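Local atomic coordinates of putative exported protein (PDB entry 3FZX), a protein that binds calcium and is probably exported and lipid-binding, although its precise function remains unknown. Residues Leu105-Pro109 with Asp122-Asp126; Met48-Tyr54 with Gly67-Cys73; Met94-Val99 with Asn138-Glu142; Lys182-Tyr186 with Glu199-Lys205. All coordinates share one frame; numbering follows the deposited sequence. Where two conformers were deposited one is given.

Interaction 1: Leu105-Pro109 with Asp122-Asp126; sequences LMNYP and DEFDD
The side-chain oxygen of N107, OD1, takes the backbone N-H of D125, with N of D125 2.7 Å from OD1 and lying in the carbonyl plane on a lone pair. The other end of the same amide gives a second bond, N107 ND2 to E123 O, also 2.7 Å, with that oxygen almost exactly in the amide plane; the N-H...O angle is a more bent 140°. Asparagine suits the place because one flat group offers both a donor and an acceptor, so one side chain can meet both a backbone N-H and a backbone C=O of the irregular segment 122-126. With CG lying between the backbone N and the carbonyl carbon (chi1 73°), the amide reaches over to that segment, and these two bonds help fix its rotation. The D125 carboxylate passes N107 at about a right angle without bonding it, and OD2 of D125 stays 3.4 Å from N107 OD1.

P109 covers one face of the F124 ring off-centre: its CG is 3.7 Å from the ring centroid in a CH-pi contact, and CD comes to 3.4 Å from CE2 of F124. A rigid proline ring presents its C-H groups well to an aromatic face.

D122, at the start of the second segment, helps bind calcium together with D121. R148 of strand 136-158 bonds N107 O and D125 O through its two terminal nitrogens, uniting both segments, while backbone bonds from M106 and Y108 join strand 77-81, the neighbour of strand 99-107 in the sheet.

Interaction 2: Met48-Tyr54 with Gly67-Cys73; sequences MEVVANY and GQMVARC
Strands 48-54 and 67-73 run antiparallel, their directions 145° apart, with V50/A71, A52/M69 and Y54/G67 as hydrogen-bonded pairs and E49/R72, V51/V70 and N53/Q68 as non-hydrogen-bonded ones. On the face of E49, V51 and N53, R72 meets E49 side-on. NE of R72 reaches E49 OE1 at 2.8 Å, that oxygen lying somewhat out of the guanidinium plane, and NH2 of R72 reaches E49 OE2 at 2.9 Å in that plane, on the syn lone pair. E49 is bent at chi2 (94°), which turns its carboxylate to the arginine lying alongside. N53 ND2 makes a weak bond to Q68 OE1, 3.0 Å long, the two amides nearly coplanar.

The two strands form a beta hairpin in the wall of the closed antiparallel barrel. Its E49/R72 ion pair is buried against the second subunit, whose R130 and Y132 also bind E49, while M102 and T128 of that subunit accept from R72.

On the opposite face, Y54 lays its ring over G67, which has no side chain to obstruct it: CA of G67 is 3.8 Å from the ring centroid. The ring edge meets M69, CD2 of Y54 lying 3.6 Å from CG of that selenomethionine, and SE of M69 packs on A52 CB at 4.2 Å.

Interaction 3: Met94-Val99 with Asn138-Glu142; sequences MMNADV and NNRAE
The selenomethionine M94 curls around the side-chain oxygen of N139, touching it with both ends of its own side chain: CB of M94 comes to 3.2 Å from N139 OD1, and the methyl CE to 3.4 Å. All three torsions of M94 bend the same way (chi1 51°, chi2 and chi3 77°), folding this unbranched, pliable chain back so that CE also lies on R140 CA, 3.6 Å away, and on the small A141 at its CB, 4.2 Å away.

The other end of the N139 amide does the polar work. ND2 donates to M94 O over 3.0 Å in a nearly straight bond that lies in both the carbonyl and the amide planes. ND2 also bonds Q133 on strand 127-133, so two acceptors, M94 O and Q133 OE1, hold ND2 and set which way round the amide lies. V99 rests its CG2 against N139 ND2, 3.9 Å away.

The contact joins the loop between helix 89-94 and strand 99-107 to strand 136-158 of the antiparallel barrel. In that loop N96 to V99 make a type I turn, with N96 OD1 accepting from D98 N in an Asx turn, while N139, at a corner of the chain, centres an inverse gamma turn.

Interaction 4: Lys182-Tyr186 with Glu199-Lys205; sequences KGYGY and EQYNNKK
Y184 and Y201 have nearly parallel ring planes, 9° apart, but are slid so far that they barely overlap, with centroids 5.0 Å apart. What covers the Y184 face is the Y201 methylene: CB of Y201 is 3.8 Å from the Y184 ring centroid, a CH-pi contact offset toward the rim. In return the Y184 OH sits over one face of the Y201 ring. A chi1 of 72° swings the Y184 ring across the neighbouring strand, and its OH reaches CB of K205 at 3.4 Å, while N203 OD1 touches the ring edge in its plane. Y186 comes at Y201 obliquely, CD2 of Y186 3.8 Å from CE1 of Y201.

The next shell sets these rings. Y201 OH donates to OE1 of E199 two residues back, at 2.7 Å and from above the carboxylate plane; E199 OE2 in turn pairs with R197. K169 and K167, on strand 161-175, make cation-pi contacts with Y184 and Y186 respectively. Tyrosine fits here, supplying broad apolar surface together with a hydroxyl that can bond at a partly exposed face.

Beneath, the strands are joined by paired backbone bonds at Y184/Y201 and Y186/E199. G183 and G185 stand opposite N202 and Q200, and G183 CA lies 3.3 Å from Y201 O; glycine suits both places, since a side chain would run into Y201 O or E199 O respectively. N202 begins a type I turn, with OD1 taking K204 N in an Asx turn while its ND2 bonds E206. This is a beta hairpin with a cross-strand aromatic cluster, part of the antiparallel barrel.

All four contacts belong to one closed antiparallel barrel whose strands follow one another in chain order. Interactions 2 and 4 are hairpin pairings of successive strands, on opposite sides of the chain's centre, with their centres about 28 Å apart. Interaction 1 braces a loop carrying part of the calcium site against the end of strand 99-107, and it falls within the stretch of chain spanned by interaction 3, although the two centres are about 26 Å apart. Interactions 1 and 2 touch directly, L105 CD1 lying 3.9 Å from R72 NH1. Interactions 2 and 3 both meet the second subunit, and L105 of interaction 1 also touches it, whereas no other chain of the assembly touches interaction 4.

Interaction 1: Leu105-Pro109 with Asp122-Asp126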
loop_
_atom_site.group_PDB
_atom_site.type_symbol
_atom_site.label_atom_id
_atom_site.label_comp_id
_atom_site.label_asym_id
_atom_site.label_seq_id
_atom_site.Cartn_x
_atom_site.Cartn_y
_atom_site.Cartn_z
ATOM N N LEU A 105 2.558 1.875 2.127
ATOM C CA LEU A 105 3.927 1.396 2.138
ATOM C C LEU A 105 4.647 2.602 2.748
ATOM O O LEU A 105 4.506 3.711 2.263
ATOM C CB LEU A 105 4.447 1.090 0.730
ATOM C CG LEU A 105 3.790 -0.043 -0.034
ATOM C CD1 LEU A 105 4.386 -0.136 -1.424
ATOM C CD2 LEU A 105 3.954 -1.347 0.739
HETATM N N MSE A 106 5.375 2.386 3.831
HETATM C CA MSE A 106 6.093 3.446 4.503
HETATM C C MSE A 106 7.602 3.379 4.197
HETATM O O MSE A 106 8.212 2.306 4.236
HETATM C CB MSE A 106 5.868 3.307 6.006
HETATM C CG MSE A 106 6.424 4.447 6.802
HETATM SE SE MSE A 106 5.462 4.537 8.521
HETATM C CE MSE A 106 6.345 3.150 9.348
ATOM N N ASN A 107 8.195 4.541 3.978
ATOM C CA ASN A 107 9.597 4.654 3.578
ATOM C C ASN A 107 10.574 4.625 4.764
ATOM O O ASN A 107 10.232 5.055 5.865
ATOM C CB ASN A 107 9.801 5.928 2.757
ATOM C CG ASN A 107 9.756 7.181 3.626
ATOM O OD1 ASN A 107 8.812 7.395 4.406
ATOM N ND2 ASN A 107 10.798 7.972 3.549
ATOM N N TYR A 108 11.770 4.083 4.542
ATOM C CA TYR A 108 12.804 4.037 5.566
ATOM C C TYR A 108 14.078 4.555 4.948
ATOM O O TYR A 108 14.727 3.841 4.196
ATOM C CB TYR A 108 12.992 2.614 6.117
ATOM C CG TYR A 108 11.878 2.228 7.036
ATOM C CD1 TYR A 108 10.640 1.823 6.534
ATOM C CD2 TYR A 108 12.034 2.328 8.412
ATOM C CE1 TYR A 108 9.589 1.510 7.382
ATOM C CE2 TYR A 108 11.000 2.017 9.268
ATOM C CZ TYR A 108 9.771 1.614 8.756
ATOM O OH TYR A 108 8.737 1.308 9.619
ATOM N N PRO A 109 14.436 5.818 5.239
ATOM C CA PRO A 109 15.654 6.356 4.673
ATOM C C PRO A 109 16.915 5.647 5.122
ATOM O O PRO A 109 16.989 5.037 6.210
ATOM C CB PRO A 109 15.691 7.802 5.156
ATOM C CG PRO A 109 14.449 8.066 5.865
ATOM C CD PRO A 109 13.735 6.779 6.103
ATOM N N ASP A 122 11.970 15.522 7.274
ATOM C CA ASP A 122 11.260 15.710 6.018
ATOM C C ASP A 122 11.484 14.529 5.085
ATOM O O ASP A 122 10.686 14.313 4.205
ATOM C CB ASP A 122 11.581 17.090 5.403
ATOM C CG ASP A 122 11.217 18.271 6.369
ATOM O OD1 ASP A 122 10.138 18.276 7.036
ATOM O OD2 ASP A 122 12.038 19.206 6.476
ATOM N N GLU A 123 12.503 13.716 5.336
ATOM C CA GLU A 123 12.722 12.498 4.559
ATOM C C GLU A 123 11.825 11.330 4.988
ATOM O O GLU A 123 11.883 10.281 4.346
ATOM C CB GLU A 123 14.173 12.007 4.645
ATOM C CG GLU A 123 15.254 13.033 4.254
ATOM C CD GLU A 123 15.708 13.934 5.421
ATOM O OE1 GLU A 123 14.916 14.145 6.387
ATOM O OE2 GLU A 123 16.855 14.436 5.357
ATOM N N PHE A 124 11.034 11.470 6.056
ATOM C CA PHE A 124 10.174 10.356 6.541
ATOM C C PHE A 124 8.714 10.647 6.244
ATOM O O PHE A 124 8.242 11.703 6.591
ATOM C CB PHE A 124 10.311 10.184 8.056
ATOM C CG PHE A 124 11.686 9.791 8.522
ATOM C CD1 PHE A 124 12.641 10.748 8.795
ATOM C CD2 PHE A 124 12.007 8.470 8.721
ATOM C CE1 PHE A 124 13.878 10.383 9.243
ATOM C CE2 PHE A 124 13.234 8.096 9.156
ATOM C CZ PHE A 124 14.189 9.046 9.415
ATOM N N ASP A 125 7.991 9.717 5.624
ATOM C CA ASP A 125 6.568 9.906 5.338
ATOM C C ASP A 125 5.714 9.353 6.483
ATOM O O ASP A 125 6.098 8.393 7.160
ATOM C CB ASP A 125 6.138 9.138 4.098
ATOM C CG ASP A 125 6.826 9.605 2.820
ATOM O OD1 ASP A 125 7.213 10.799 2.689
ATOM O OD2 ASP A 125 6.965 8.742 1.915
ATOM N N ASP A 126 4.554 9.968 6.667
ATOM C CA ASP A 126 3.555 9.521 7.606
ATOM C C ASP A 126 2.834 8.303 7.021
ATOM O O ASP A 126 2.895 8.062 5.824
ATOM C CB ASP A 126 2.534 10.643 7.869
ATOM C CG ASP A 126 3.152 11.865 8.515
ATOM O OD1 ASP A 126 4.283 11.809 9.027
ATOM O OD2 ASP A 126 2.503 12.910 8.493
HETATM O O HOH W 1 5.187 6.128 2.305
#

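Interaction 2: Met48-Tyr54 with Gly67-Cys73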
loop_
_atom_site.group_PDB
_atom_site.type_symbol
_atom_site.label_atom_id
_atom_site.label_comp_id
_atom_site.label_asym_id
_atom_site.label_seq_id
_atom_site.Cartn_x
_atom_site.Cartn_y
_atom_site.Cartn_z
HETATM N N MSE A 48 14.639 -4.097 -5.837
HETATM C CA MSE A 48 14.098 -5.412 -5.509
HETATM C C MSE A 48 12.703 -5.376 -4.865
HETATM O O MSE A 48 12.333 -4.399 -4.212
HETATM C CB MSE A 48 15.095 -6.043 -4.535
HETATM C CG MSE A 48 14.728 -7.341 -3.881
HETATM SE SE MSE A 48 16.455 -8.208 -3.315
HETATM C CE MSE A 48 17.100 -6.782 -2.115
ATOM N N GLU A 49 11.953 -6.461 -5.052
ATOM C CA GLU A 49 10.661 -6.670 -4.419
ATOM C C GLU A 49 10.726 -7.968 -3.614
ATOM O O GLU A 49 11.095 -9.012 -4.163
ATOM C CB GLU A 49 9.570 -6.824 -5.464
ATOM C CG GLU A 49 8.157 -6.846 -4.879
ATOM C CD GLU A 49 7.505 -5.481 -4.877
ATOM O OE1 GLU A 49 8.226 -4.452 -4.878
ATOM O OE2 GLU A 49 6.246 -5.434 -4.894
ATOM N N VAL A 50 10.358 -7.909 -2.334
ATOM C CA VAL A 50 10.339 -9.103 -1.459
ATOM C C VAL A 50 8.918 -9.306 -0.953
ATOM O O VAL A 50 8.336 -8.391 -0.400
ATOM C CB VAL A 50 11.296 -8.968 -0.250
ATOM C CG1 VAL A 50 10.986 -10.017 0.837
ATOM C CG2 VAL A 50 12.749 -9.064 -0.675
ATOM N N VAL A 51 8.354 -10.485 -1.182
ATOM C CA VAL A 51 7.052 -10.858 -0.654
ATOM C C VAL A 51 7.353 -11.791 0.527
ATOM O O VAL A 51 8.058 -12.796 0.358
ATOM C CB VAL A 51 6.188 -11.571 -1.742
ATOM C CG1 VAL A 51 4.916 -12.185 -1.144
ATOM C CG2 VAL A 51 5.825 -10.595 -2.892
ATOM N N ALA A 52 6.848 -11.452 1.719
ATOM C CA ALA A 52 7.047 -12.295 2.903
ATOM C C ALA A 52 5.709 -12.656 3.535
ATOM O O ALA A 52 4.781 -11.878 3.473
ATOM C CB ALA A 52 7.921 -11.593 3.920
ATOM N N ASN A 53 5.629 -13.854 4.109
ATOM C CA ASN A 53 4.491 -14.265 4.936
ATOM C C ASN A 53 4.742 -13.876 6.385
ATOM O O ASN A 53 5.855 -14.061 6.874
ATOM C CB ASN A 53 4.326 -15.773 4.902
ATOM C CG ASN A 53 4.066 -16.294 3.512
ATOM O OD1 ASN A 53 4.663 -17.280 3.097
ATOM N ND2 ASN A 53 3.197 -15.631 2.775
ATOM N N TYR A 54 3.725 -13.342 7.062
ATOM C CA TYR A 54 3.818 -13.034 8.489
ATOM C C TYR A 54 2.835 -13.878 9.261
ATOM O O TYR A 54 1.779 -14.247 8.732
ATOM C CB TYR A 54 3.580 -11.557 8.797
ATOM C CG TYR A 54 2.203 -11.018 8.465
ATOM C CD1 TYR A 54 1.131 -11.157 9.361
ATOM C CD2 TYR A 54 1.977 -10.336 7.277
ATOM C CE1 TYR A 54 -0.139 -10.651 9.060
ATOM C CE2 TYR A 54 0.712 -9.826 6.968
ATOM C CZ TYR A 54 -0.334 -9.988 7.864
ATOM O OH TYR A 54 -1.558 -9.462 7.557
ATOM N N GLY A 67 -0.735 -13.358 7.138
ATOM C CA GLY A 67 -0.952 -12.768 5.838
ATOM C C GLY A 67 0.353 -12.633 5.095
ATOM O O GLY A 67 1.337 -13.328 5.399
ATOM N N GLN A 68 0.340 -11.770 4.095
ATOM C CA GLN A 68 1.516 -11.505 3.315
ATOM C C GLN A 68 1.777 -10.037 3.396
ATOM O O GLN A 68 0.878 -9.255 3.657
ATOM C CB GLN A 68 1.322 -11.915 1.868
ATOM C CG GLN A 68 1.187 -13.404 1.700
ATOM C CD GLN A 68 1.456 -13.850 0.274
ATOM O OE1 GLN A 68 2.241 -14.764 0.044
ATOM N NE2 GLN A 68 0.821 -13.194 -0.692
HETATM N N MSE A 69 3.034 -9.673 3.217
HETATM C CA MSE A 69 3.426 -8.279 3.167
HETATM C C MSE A 69 4.557 -8.093 2.162
HETATM O O MSE A 69 5.086 -9.077 1.628
HETATM C CB MSE A 69 3.755 -7.775 4.561
HETATM C CG MSE A 69 4.591 -8.690 5.376
HETATM SE SE MSE A 69 6.321 -7.984 5.392
HETATM C CE MSE A 69 5.993 -6.678 6.846
ATOM N N VAL A 70 4.904 -6.841 1.910
ATOM C CA VAL A 70 5.914 -6.526 0.920
ATOM C C VAL A 70 6.937 -5.515 1.414
ATOM O O VAL A 70 6.597 -4.569 2.121
ATOM C CB VAL A 70 5.232 -6.043 -0.371
ATOM C CG1 VAL A 70 6.253 -5.582 -1.398
ATOM C CG2 VAL A 70 4.383 -7.184 -0.920
ATOM N N ALA A 71 8.201 -5.765 1.056
ATOM C CA ALA A 71 9.314 -4.845 1.284
ATOM C C ALA A 71 9.869 -4.583 -0.114
ATOM O O ALA A 71 9.917 -5.512 -0.938
ATOM C CB ALA A 71 10.382 -5.473 2.136
ATOM N N ARG A 72 10.288 -3.342 -0.384
ATOM C CA ARG A 72 10.782 -2.979 -1.690
ATOM C C ARG A 72 11.725 -1.788 -1.770
ATOM O O ARG A 72 11.660 -0.864 -0.971
ATOM C CB ARG A 72 9.631 -2.721 -2.682
ATOM C CG ARG A 72 8.805 -1.495 -2.409
ATOM C CD ARG A 72 7.935 -1.006 -3.597
ATOM N NE ARG A 72 7.051 -2.023 -4.158
ATOM C CZ ARG A 72 5.962 -1.777 -4.891
ATOM N NH1 ARG A 72 5.527 -0.539 -5.103
ATOM N NH2 ARG A 72 5.261 -2.794 -5.383
ATOM N N CYS A 73 12.543 -1.842 -2.816
ATOM C CA CYS A 73 13.454 -0.798 -3.204
ATOM C C CYS A 73 12.992 -0.346 -4.572
ATOM O O CYS A 73 12.837 -1.154 -5.472
ATOM C CB CYS A 73 14.873 -1.370 -3.322
ATOM S SG CYS A 73 16.066 -0.306 -2.653
#

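Interaction 3: Met94-Val99 with Asn138-Glu142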
loop_
_atom_site.group_PDB
_atom_site.type_symbol
_atom_site.label_atom_id
_atom_site.label_comp_id
_atom_site.label_asym_id
_atom_site.label_seq_id
_atom_site.Cartn_x
_atom_site.Cartn_y
_atom_site.Cartn_z
HETATM N N MSE A 94 -6.647 -7.214 19.444
HETATM C CA MSE A 94 -7.918 -7.328 18.732
HETATM C C MSE A 94 -7.852 -8.314 17.574
HETATM O O MSE A 94 -8.871 -8.558 16.921
HETATM C CB MSE A 94 -8.483 -5.955 18.333
HETATM C CG MSE A 94 -7.571 -4.988 17.607
HETATM SE SE MSE A 94 -7.351 -5.428 15.737
HETATM C CE MSE A 94 -9.094 -4.745 14.988
HETATM N N MSE A 95 -6.683 -8.923 17.345
HETATM C CA MSE A 95 -6.490 -9.792 16.174
HETATM C C MSE A 95 -7.068 -11.185 16.321
HETATM O O MSE A 95 -6.983 -11.802 17.376
HETATM C CB MSE A 95 -5.018 -9.971 15.850
HETATM C CG MSE A 95 -4.385 -8.918 14.939
HETATM SE SE MSE A 95 -2.436 -9.190 15.105
HETATM C CE MSE A 95 -1.975 -7.404 14.425
ATOM N N ASN A 96 -7.638 -11.663 15.224
ATOM C CA ASN A 96 -8.014 -13.054 15.060
ATOM C C ASN A 96 -7.952 -13.367 13.549
ATOM O O ASN A 96 -7.608 -12.495 12.727
ATOM C CB ASN A 96 -9.372 -13.361 15.713
ATOM C CG ASN A 96 -10.486 -12.448 15.227
ATOM O OD1 ASN A 96 -10.689 -12.279 14.021
ATOM N ND2 ASN A 96 -11.225 -11.859 16.172
ATOM N N ALA A 97 -8.234 -14.612 13.191
ATOM C CA ALA A 97 -8.149 -15.063 11.804
ATOM C C ALA A 97 -8.997 -14.246 10.827
ATOM O O ALA A 97 -8.676 -14.203 9.654
ATOM C CB ALA A 97 -8.528 -16.532 11.715
ATOM N N ASP A 98 -10.083 -13.621 11.288
ATOM C CA ASP A 98 -10.927 -12.809 10.416
ATOM C C ASP A 98 -10.540 -11.320 10.373
ATOM O O ASP A 98 -11.253 -10.527 9.752
ATOM C CB ASP A 98 -12.413 -12.968 10.805
ATOM C CG ASP A 98 -12.958 -14.375 10.515
ATOM O OD1 ASP A 98 -12.236 -15.238 9.974
ATOM O OD2 ASP A 98 -14.127 -14.629 10.841
ATOM N N VAL A 99 -9.437 -10.939 11.025
ATOM C CA VAL A 99 -8.977 -9.556 10.984
ATOM C C VAL A 99 -8.050 -9.357 9.798
ATOM O O VAL A 99 -7.170 -10.154 9.539
ATOM C CB VAL A 99 -8.263 -9.120 12.296
ATOM C CG1 VAL A 99 -7.442 -7.859 12.078
ATOM C CG2 VAL A 99 -9.290 -8.903 13.412
ATOM N N ASN A 138 -17.487 -3.789 14.451
ATOM C CA ASN A 138 -17.183 -3.109 15.704
ATOM C C ASN A 138 -15.778 -3.379 16.148
ATOM O O ASN A 138 -15.216 -2.572 16.868
ATOM C CB ASN A 138 -18.119 -3.543 16.836
ATOM C CG ASN A 138 -19.501 -2.963 16.705
ATOM O OD1 ASN A 138 -19.731 -2.027 15.939
ATOM N ND2 ASN A 138 -20.430 -3.500 17.478
ATOM N N ASN A 139 -15.228 -4.527 15.760
ATOM C CA ASN A 139 -13.844 -4.819 16.066
ATOM C C ASN A 139 -12.950 -4.264 14.955
ATOM O O ASN A 139 -12.568 -4.980 14.045
ATOM C CB ASN A 139 -13.611 -6.320 16.270
ATOM C CG ASN A 139 -12.185 -6.635 16.600
ATOM O OD1 ASN A 139 -11.476 -5.796 17.143
ATOM N ND2 ASN A 139 -11.732 -7.837 16.234
ATOM N N ARG A 140 -12.642 -2.975 15.048
ATOM C CA ARG A 140 -11.694 -2.335 14.145
ATOM C C ARG A 140 -10.804 -1.325 14.865
ATOM O O ARG A 140 -11.097 -0.913 15.987
ATOM C CB ARG A 140 -12.435 -1.649 13.009
ATOM C CG ARG A 140 -13.330 -0.529 13.396
ATOM C CD ARG A 140 -14.128 -0.090 12.191
ATOM N NE ARG A 140 -14.859 1.147 12.443
ATOM C CZ ARG A 140 -15.974 1.243 13.177
ATOM N NH1 ARG A 140 -16.507 0.195 13.799
ATOM N NH2 ARG A 140 -16.541 2.410 13.325
ATOM N N ALA A 141 -9.745 -0.898 14.187
ATOM C CA ALA A 141 -8.785 0.022 14.769
ATOM C C ALA A 141 -8.075 0.799 13.672
ATOM O O ALA A 141 -7.973 0.321 12.550
ATOM C CB ALA A 141 -7.761 -0.777 15.596
ATOM N N GLU A 142 -7.583 1.983 14.017
ATOM C CA GLU A 142 -6.718 2.781 13.151
ATOM C C GLU A 142 -5.462 3.213 13.911
ATOM O O GLU A 142 -5.566 3.756 15.032
ATOM C CB GLU A 142 -7.439 4.013 12.663
ATOM C CG GLU A 142 -6.586 4.925 11.768
ATOM C CD GLU A 142 -7.345 6.157 11.304
ATOM O OE1 GLU A 142 -8.078 6.094 10.306
ATOM O OE2 GLU A 142 -7.195 7.215 11.930
#

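Interaction 4: Lys182-Tyr186 with Glu199-Lys205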
loop_
_atom_site.group_PDB
_atom_site.type_symbol
_atom_site.label_atom_id
_atom_site.label_comp_id
_atom_site.label_asym_id
_atom_site.label_seq_id
_atom_site.Cartn_x
_atom_site.Cartn_y
_atom_site.Cartn_z
ATOM N N LYS A 182 -3.142 8.352 22.640
ATOM C CA LYS A 182 -2.137 9.197 21.992
ATOM C C LYS A 182 -0.797 8.900 22.620
ATOM O O LYS A 182 -0.697 8.687 23.831
ATOM C CB LYS A 182 -2.476 10.669 22.148
ATOM C CG LYS A 182 -3.679 11.054 21.329
ATOM C CD LYS A 182 -3.992 12.541 21.380
ATOM C CE LYS A 182 -5.201 12.857 20.492
ATOM N NZ LYS A 182 -5.261 14.291 20.074
ATOM N N GLY A 183 0.244 8.847 21.805
ATOM C CA GLY A 183 1.570 8.574 22.347
ATOM C C GLY A 183 2.692 8.788 21.369
ATOM O O GLY A 183 2.529 9.439 20.348
ATOM N N TYR A 184 3.845 8.234 21.705
ATOM C CA TYR A 184 5.032 8.368 20.881
ATOM C C TYR A 184 5.837 7.063 20.987
ATOM O O TYR A 184 5.530 6.186 21.814
ATOM C CB TYR A 184 5.828 9.640 21.254
ATOM C CG TYR A 184 6.549 9.590 22.563
ATOM C CD1 TYR A 184 5.911 9.950 23.747
ATOM C CD2 TYR A 184 7.883 9.173 22.630
ATOM C CE1 TYR A 184 6.579 9.882 24.979
ATOM C CE2 TYR A 184 8.562 9.108 23.859
ATOM C CZ TYR A 184 7.900 9.461 25.019
ATOM O OH TYR A 184 8.563 9.409 26.222
ATOM N N GLY A 185 6.801 6.887 20.099
ATOM C CA GLY A 185 7.596 5.664 20.106
ATOM C C GLY A 185 8.955 5.859 19.497
ATOM O O GLY A 185 9.245 6.909 18.934
ATOM N N TYR A 186 9.795 4.848 19.649
ATOM C CA TYR A 186 11.087 4.803 19.005
ATOM C C TYR A 186 11.194 3.487 18.261
ATOM O O TYR A 186 10.647 2.467 18.689
ATOM C CB TYR A 186 12.211 4.844 20.029
ATOM C CG TYR A 186 12.295 6.106 20.867
ATOM C CD1 TYR A 186 12.840 7.283 20.359
ATOM C CD2 TYR A 186 11.906 6.095 22.201
ATOM C CE1 TYR A 186 12.924 8.458 21.159
ATOM C CE2 TYR A 186 11.997 7.240 23.003
ATOM C CZ TYR A 186 12.505 8.402 22.479
ATOM O OH TYR A 186 12.562 9.489 23.286
ATOM N N GLU A 199 9.839 0.653 20.865
ATOM C CA GLU A 199 9.298 0.964 22.183
ATOM C C GLU A 199 8.133 1.912 22.015
ATOM O O GLU A 199 8.222 2.836 21.209
ATOM C CB GLU A 199 10.349 1.652 23.044
ATOM C CG GLU A 199 11.535 0.790 23.409
ATOM C CD GLU A 199 12.644 1.581 24.086
ATOM O OE1 GLU A 199 12.483 2.796 24.329
ATOM O OE2 GLU A 199 13.682 0.982 24.360
ATOM N N GLN A 200 7.052 1.692 22.780
ATOM C CA GLN A 200 5.881 2.557 22.746
ATOM C C GLN A 200 5.615 3.170 24.114
ATOM O O GLN A 200 5.692 2.472 25.135
ATOM C CB GLN A 200 4.648 1.792 22.263
ATOM C CG GLN A 200 4.796 1.257 20.820
ATOM C CD GLN A 200 5.702 0.040 20.741
ATOM O OE1 GLN A 200 5.552 -0.888 21.533
ATOM N NE2 GLN A 200 6.656 0.043 19.796
ATOM N N TYR A 201 5.312 4.476 24.103
ATOM C CA TYR A 201 5.001 5.290 25.296
ATOM C C TYR A 201 3.675 6.011 25.140
ATOM O O TYR A 201 3.253 6.276 24.023
ATOM C CB TYR A 201 6.067 6.359 25.499
ATOM C CG TYR A 201 7.437 5.789 25.740
ATOM C CD1 TYR A 201 8.247 5.452 24.672
ATOM C CD2 TYR A 201 7.922 5.566 27.034
ATOM C CE1 TYR A 201 9.500 4.916 24.864
ATOM C CE2 TYR A 201 9.198 5.028 27.235
ATOM C CZ TYR A 201 9.965 4.699 26.130
ATOM O OH TYR A 201 11.212 4.156 26.231
ATOM N N ASN A 202 3.019 6.342 26.258
ATOM C CA ASN A 202 1.829 7.213 26.212
ATOM C C ASN A 202 2.329 8.633 26.322
ATOM O O ASN A 202 3.532 8.850 26.534
ATOM C CB ASN A 202 0.790 6.890 27.312
ATOM C CG ASN A 202 1.302 7.090 28.742
ATOM O OD1 ASN A 202 2.376 7.665 29.018
ATOM N ND2 ASN A 202 0.517 6.588 29.674
ATOM N N ASN A 203 1.435 9.615 26.259
ATOM C CA ASN A 203 1.932 10.993 26.301
ATOM C C ASN A 203 2.431 11.498 27.648
ATOM O O ASN A 203 2.911 12.610 27.727
ATOM C CB ASN A 203 1.039 11.966 25.525
ATOM C CG ASN A 203 1.389 11.992 24.016
ATOM O OD1 ASN A 203 2.534 11.707 23.621
ATOM N ND2 ASN A 203 0.410 12.337 23.177
ATOM N N LYS A 204 2.407 10.644 28.671
ATOM C CA LYS A 204 3.023 10.959 29.960
ATOM C C LYS A 204 4.450 10.413 30.032
ATOM O O LYS A 204 5.106 10.550 31.035
ATOM C CB LYS A 204 2.203 10.395 31.118
ATOM C CG LYS A 204 0.730 10.805 31.119
ATOM C CD LYS A 204 0.154 10.815 32.548
ATOM C CE LYS A 204 -1.368 10.800 32.530
ATOM N NZ LYS A 204 -1.927 11.198 33.839
ATOM N N LYS A 205 4.931 9.802 28.949
ATOM C CA LYS A 205 6.298 9.245 28.886
ATOM C C LYS A 205 6.417 7.950 29.685
ATOM O O LYS A 205 7.499 7.587 30.138
ATOM C CB LYS A 205 7.386 10.260 29.311
ATOM C CG LYS A 205 7.254 11.654 28.666
ATOM C CD LYS A 205 8.311 12.627 29.183
ATOM C CE LYS A 205 7.823 14.086 29.166
ATOM N NZ LYS A 205 8.552 14.912 30.183
#